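Local coordinates for glutamate--LysW ligase ArgX (Sulfolobus tokodaii, PDB 3VPB) that catalyses the ATP-dependent joining of the amino group of glutamate to the gamma-carboxyl group of the C-terminal glutamate of the carrier protein LysW in arginine biosynthesis, at the interface of chains A and C and the interface of chains A and B. Coordinates in Å, arbitrary orientation; residue numbers count along the deposited sequence, not the author numbering. Chains: chain A/B, Putative acetylornithine deacetylase; chain C, Alpha-aminoadipate carrier protein lysW.

Contact 1: the interface of chains A and C. Residues chain A 8-10, 32; chain C 22, 24, 34, 54.
A:Ile9 of the ligase reaches into LysW, where C:Ile24 meets its CG2 methyl, while C:Glu34 and C:Trp54 meet the CG1-CD1 branch. The CG2 methyl, anti to the backbone N, lies against CG1 of C:Ile24 at 3.8 Å, the two side chains crossing obliquely. The other branch has CG1 beside the backbone N (chi1 -56°) and turns away towards the carboxylate and the indole. C:Glu34, its chain extended beyond CG, comes across this branch at about a right angle, so that its carboxyl carbon CD stands 3.9 Å from CD1 of A:Ile9. The indole of C:Trp54 also crosses A:Ile9 at about a right angle and touches only loosely, its ring carbon CH2 4.2 Å from CG1.

Backbone bonds next to it, at A:Val10, tie the loop to LysW. The N-H of A:Val10 donates to the carbonyl O of C:Gly22 at 3.0 Å, nearly straight at the hydrogen but from well above the carbonyl plane. A water bridges A:Val10 O and C:Ile24 N, 2.9 Å from the latter. Within chain A, the carboxylate OD2 of A:Asp8 takes the N-H of A:Ile9 at 2.6 Å on its anti side, which probably helps to hold the loop's shape.

A:Asp8 to A:Val10 form part of the loop between strand 2-7 and helix 12-23 of the preATP-grasp domain. It meets C:Ile24 of strand 24-26, C:Glu34 of strand 32-38 and the loop residue C:Gly22, while C:Trp54 belongs to the C-terminal tail that carries the glutamate to be modified.

Contact 2: the interface of chains A and B. Residues chain A 33-35, 59; chain B 108-109.
CG of A:Arg59 stands anti to its own carbonyl carbon (chi1 -68°), and the chain runs extended from there to NE, which delivers the guanidinium to the backbone of B:Leu108. B:Ser109 has OG between its backbone N and carbonyl carbon (chi1 68°), pointing the hydroxyl at A:Ala34.

The arginine approaches side-on and gives two N-H groups to one acceptor, the carbonyl O of B:Leu108. NE is 2.8 Å from that oxygen in a fairly straight bond, whereas NH1, at 3.2 Å, makes a more bent one. The oxygen lies almost exactly in the guanidinium plane, which the pair of bonds should hold against rotation. From within chain A, the methyl CB of A:Ala34 covers one face, 3.9 Å above the plane of the A:Arg59 guanidinium and over its centre. The aliphatic stem of A:Arg59 and the side chain of B:Leu108 run alongside one another, pointing opposite ways, with CG of the arginine 4.0 Å from CB of the leucine. An alanine in place of A:Arg59 would probably leave the B:Leu108 carbonyl without these two donors and strip the leucine of the stem that packs along it.

Alongside, B:Ser109 OG donates to A:Ala34 O at 2.5 Å, a short bond entering from above the carbonyl plane. CD1 of B:Leu108 reaches CB of A:Val33 at 4.1 Å, and a water links A:Val33 O to B:Leu108 N, 2.8 Å from the amide nitrogen.

This patch and its twofold twin join subunits of a protein that is a homotetramer. Arginine and serine side chains both read backbone carbonyls, so in this patch the alignment of the two chains probably depends in good part on the backbone, with B:Leu108 packing added.

Contact 1: the interface of chains A and C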
ATOM      1  N   ASP A   8      19.870   3.235  11.687  1.00 17.27           N
ATOM      2  CA  ASP A   8      18.522   2.790  12.115  1.00 18.55           C
ATOM      3  C   ASP A   8      18.558   1.360  12.629  1.00 19.86           C
ATOM      4  O   ASP A   8      18.215   1.078  13.801  1.00 21.69           O
ATOM      5  CB  ASP A   8      17.397   3.039  11.078  1.00 18.29           C
ATOM      6  CG  ASP A   8      17.675   2.468   9.703  1.00 19.52           C
ATOM      7  OD1 ASP A   8      16.851   2.772   8.799  1.00 18.99           O
ATOM      8  OD2 ASP A   8      18.701   1.751   9.485  1.00 19.93           O
ATOM      9  N   ILE A   9      18.986   0.464  11.759  1.00 20.20           N
ATOM     10  CA  ILE A   9      19.285  -0.906  12.144  1.00 22.64           C
ATOM     11  C   ILE A   9      20.787  -1.001  12.160  1.00 22.85           C
ATOM     12  O   ILE A   9      21.435  -0.635  11.173  1.00 23.62           O
ATOM     13  CB  ILE A   9      18.819  -1.917  11.072  1.00 23.36           C
ATOM     14  CG1 ILE A   9      17.323  -1.772  10.757  1.00 26.06           C
ATOM     15  CG2 ILE A   9      19.240  -3.361  11.455  1.00 23.79           C
ATOM     16  CD1 ILE A   9      16.413  -1.873  11.925  1.00 28.81           C
ATOM     17  N   VAL A  10      21.337  -1.532  13.245  1.00 22.47           N
ATOM     18  CA  VAL A  10      22.778  -1.676  13.379  1.00 21.98           C
ATOM     19  C   VAL A  10      23.212  -3.074  12.891  1.00 22.70           C
ATOM     20  O   VAL A  10      23.041  -4.065  13.599  1.00 23.43           O
ATOM     21  CB  VAL A  10      23.228  -1.415  14.829  1.00 21.54           C
ATOM     22  CG1 VAL A  10      24.707  -1.801  15.020  1.00 20.99           C
ATOM     23  CG2 VAL A  10      23.019   0.062  15.193  1.00 21.51           C
ATOM     24  N   ASN A  32      20.484   7.310  16.457  1.00 18.20           N
ATOM     25  CA  ASN A  32      19.564   6.374  15.815  1.00 18.19           C
ATOM     26  C   ASN A  32      18.338   7.184  15.333  1.00 18.35           C
ATOM     27  O   ASN A  32      17.483   7.593  16.146  1.00 18.57           O
ATOM     28  CB  ASN A  32      19.166   5.238  16.756  1.00 18.18           C
ATOM     29  CG  ASN A  32      18.441   4.105  16.035  1.00 18.56           C
ATOM     30  OD1 ASN A  32      18.860   2.945  16.077  1.00 20.11           O
ATOM     31  ND2 ASN A  32      17.374   4.439  15.356  1.00 17.83           N
TER
ATOM     32  N   GLY C  22      20.003  -1.136  18.713  1.00 33.10           N
ATOM     33  CA  GLY C  22      19.658  -1.075  17.284  1.00 32.33           C
ATOM     34  C   GLY C  22      19.900  -2.376  16.526  1.00 31.07           C
ATOM     35  O   GLY C  22      19.481  -2.516  15.379  1.00 31.12           O
ATOM     36  N   ILE C  24      19.532  -6.428  15.641  1.00 30.51           N
ATOM     37  CA  ILE C  24      18.387  -7.316  15.498  1.00 31.64           C
ATOM     38  C   ILE C  24      18.702  -8.676  16.100  1.00 32.07           C
ATOM     39  O   ILE C  24      19.805  -9.207  15.892  1.00 32.50           O
ATOM     40  CB  ILE C  24      18.039  -7.505  14.000  1.00 31.70           C
ATOM     41  CG1 ILE C  24      17.629  -6.176  13.359  1.00 32.15           C
ATOM     42  CG2 ILE C  24      16.956  -8.565  13.810  1.00 32.28           C
ATOM     43  CD1 ILE C  24      16.538  -5.419  14.078  1.00 32.22           C
ATOM     44  N   GLU C  34      14.394  -5.920  18.075  1.00 26.29           N
ATOM     45  CA  GLU C  34      15.468  -4.940  18.042  1.00 26.39           C
ATOM     46  C   GLU C  34      15.878  -4.619  19.467  1.00 25.56           C
ATOM     47  O   GLU C  34      15.021  -4.415  20.325  1.00 25.31           O
ATOM     48  CB  GLU C  34      14.971  -3.670  17.369  1.00 26.91           C
ATOM     49  CG  GLU C  34      16.064  -2.723  16.914  1.00 30.74           C
ATOM     50  CD  GLU C  34      15.624  -1.916  15.698  1.00 37.13           C
ATOM     51  OE1 GLU C  34      16.507  -1.418  14.967  1.00 40.21           O
ATOM     52  OE2 GLU C  34      14.388  -1.785  15.473  1.00 41.05           O
ATOM     53  N   TRP C  54      14.395  -0.355   1.581  1.00 21.68           N
ATOM     54  CA  TRP C  54      15.496  -0.932   2.381  1.00 23.21           C
ATOM     55  C   TRP C  54      16.643  -1.521   1.572  1.00 24.27           C
ATOM     56  O   TRP C  54      16.429  -2.236   0.600  1.00 24.43           O
ATOM     57  CB  TRP C  54      14.974  -2.026   3.315  1.00 23.07           C
ATOM     58  CG  TRP C  54      14.346  -1.512   4.559  1.00 23.47           C
ATOM     59  CD1 TRP C  54      13.662  -0.328   4.715  1.00 23.24           C
ATOM     60  CD2 TRP C  54      14.331  -2.153   5.838  1.00 24.90           C
ATOM     61  NE1 TRP C  54      13.222  -0.204   6.011  1.00 23.11           N
ATOM     62  CE2 TRP C  54      13.621  -1.305   6.723  1.00 25.07           C
ATOM     63  CE3 TRP C  54      14.854  -3.364   6.328  1.00 27.87           C
ATOM     64  CZ2 TRP C  54      13.424  -1.626   8.075  1.00 27.62           C
ATOM     65  CZ3 TRP C  54      14.658  -3.680   7.672  1.00 27.92           C
ATOM     66  CH2 TRP C  54      13.948  -2.811   8.526  1.00 29.25           C
TER
HETATM   67  O   HOH W   1      21.372  -6.561  13.382  1.00 28.16           O

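Contact 2: the interface of chains A and B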
ATOM      1  N   VAL A  33      18.270   7.411  14.022  1.00 17.68           N
ATOM      2  CA  VAL A  33      17.170   8.208  13.430  1.00 17.94           C
ATOM      3  C   VAL A  33      15.859   7.439  13.266  1.00 19.25           C
ATOM      4  O   VAL A  33      14.882   7.985  12.730  1.00 20.75           O
ATOM      5  CB  VAL A  33      17.576   8.826  12.094  1.00 18.21           C
ATOM      6  CG1 VAL A  33      18.705   9.843  12.323  1.00 18.30           C
ATOM      7  CG2 VAL A  33      17.979   7.725  11.080  1.00 17.27           C
ATOM      8  N   ALA A  34      15.830   6.176  13.677  1.00 19.22           N
ATOM      9  CA  ALA A  34      14.531   5.508  13.873  1.00 20.64           C
ATOM     10  C   ALA A  34      13.965   5.798  15.281  1.00 21.18           C
ATOM     11  O   ALA A  34      12.857   5.356  15.627  1.00 21.99           O
ATOM     12  CB  ALA A  34      14.635   4.014  13.650  1.00 21.16           C
ATOM     13  N   GLN A  35      14.754   6.473  16.106  1.00 21.26           N
ATOM     14  CA  GLN A  35      14.364   6.768  17.476  1.00 22.87           C
ATOM     15  C   GLN A  35      14.343   8.266  17.801  1.00 22.41           C
ATOM     16  O   GLN A  35      13.486   8.723  18.556  1.00 23.16           O
ATOM     17  CB  GLN A  35      15.247   5.989  18.461  1.00 23.58           C
ATOM     18  CG  GLN A  35      15.272   4.477  18.161  1.00 25.76           C
ATOM     19  CD  GLN A  35      16.239   3.679  19.014  1.00 30.96           C
ATOM     20  OE1 GLN A  35      16.219   2.447  18.974  1.00 33.00           O
ATOM     21  NE2 GLN A  35      17.094   4.364  19.778  1.00 30.53           N
ATOM     22  N   ARG A  59      15.395   7.240   5.020  1.00 15.95           N
ATOM     23  CA  ARG A  59      16.065   7.711   6.241  1.00 15.50           C
ATOM     24  C   ARG A  59      17.470   8.227   5.979  1.00 15.75           C
ATOM     25  O   ARG A  59      17.834   9.261   6.532  1.00 14.28           O
ATOM     26  CB  ARG A  59      16.082   6.663   7.337  1.00 16.35           C
ATOM     27  CG  ARG A  59      14.713   6.365   7.910  1.00 15.75           C
ATOM     28  CD  ARG A  59      14.855   5.697   9.287  1.00 15.90           C
ATOM     29  NE  ARG A  59      13.555   5.304   9.833  1.00 17.03           N
ATOM     30  CZ  ARG A  59      13.168   4.046  10.011  1.00 20.12           C
ATOM     31  NH1 ARG A  59      11.964   3.787  10.527  1.00 20.32           N
ATOM     32  NH2 ARG A  59      13.997   3.044   9.710  1.00 22.15           N
TER
ATOM     33  N   LEU B 108      11.598  10.424  11.678  1.00 15.74           N
ATOM     34  CA  LEU B 108      11.635   9.351  10.685  1.00 16.23           C
ATOM     35  C   LEU B 108      11.095   8.017  11.183  1.00 17.13           C
ATOM     36  O   LEU B 108      11.429   6.952  10.630  1.00 17.63           O
ATOM     37  CB  LEU B 108      13.048   9.192  10.112  1.00 16.10           C
ATOM     38  CG  LEU B 108      13.626  10.490   9.535  1.00 14.00           C
ATOM     39  CD1 LEU B 108      15.100  10.329   9.214  1.00 15.80           C
ATOM     40  CD2 LEU B 108      12.856  10.985   8.258  1.00 13.48           C
ATOM     41  N   SER B 109      10.270   8.077  12.220  1.00 17.04           N
ATOM     42  CA  SER B 109       9.569   6.900  12.743  1.00 17.62           C
ATOM     43  C   SER B 109       8.415   7.376  13.612  1.00 16.61           C
ATOM     44  O   SER B 109       8.368   8.523  13.993  1.00 15.53           O
ATOM     45  CB  SER B 109      10.524   6.020  13.579  1.00 17.91           C
ATOM     46  OG  SER B 109      10.892   6.687  14.780  1.00 18.86           O
TER
HETATM   47  O   HOH W   2      14.013  10.594  13.047  1.00 14.78           O

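About 10 Å separates the C-alpha centres of contact 1 and contact 2, and both draw on the preATP-grasp domain of chain A. A:Asn32, which ends strand 27-32 at the margin of contact 1, is followed directly by A:Val33 and A:Ala34 of contact 2, so one continuous stretch of backbone runs from the carrier side to the subunit side. Chain A thus holds LysW and its sister subunit on neighbouring surfaces. Subunit pairing may help to steady the region that receives the carrier, although the structure alone does not show that either contact influences the other.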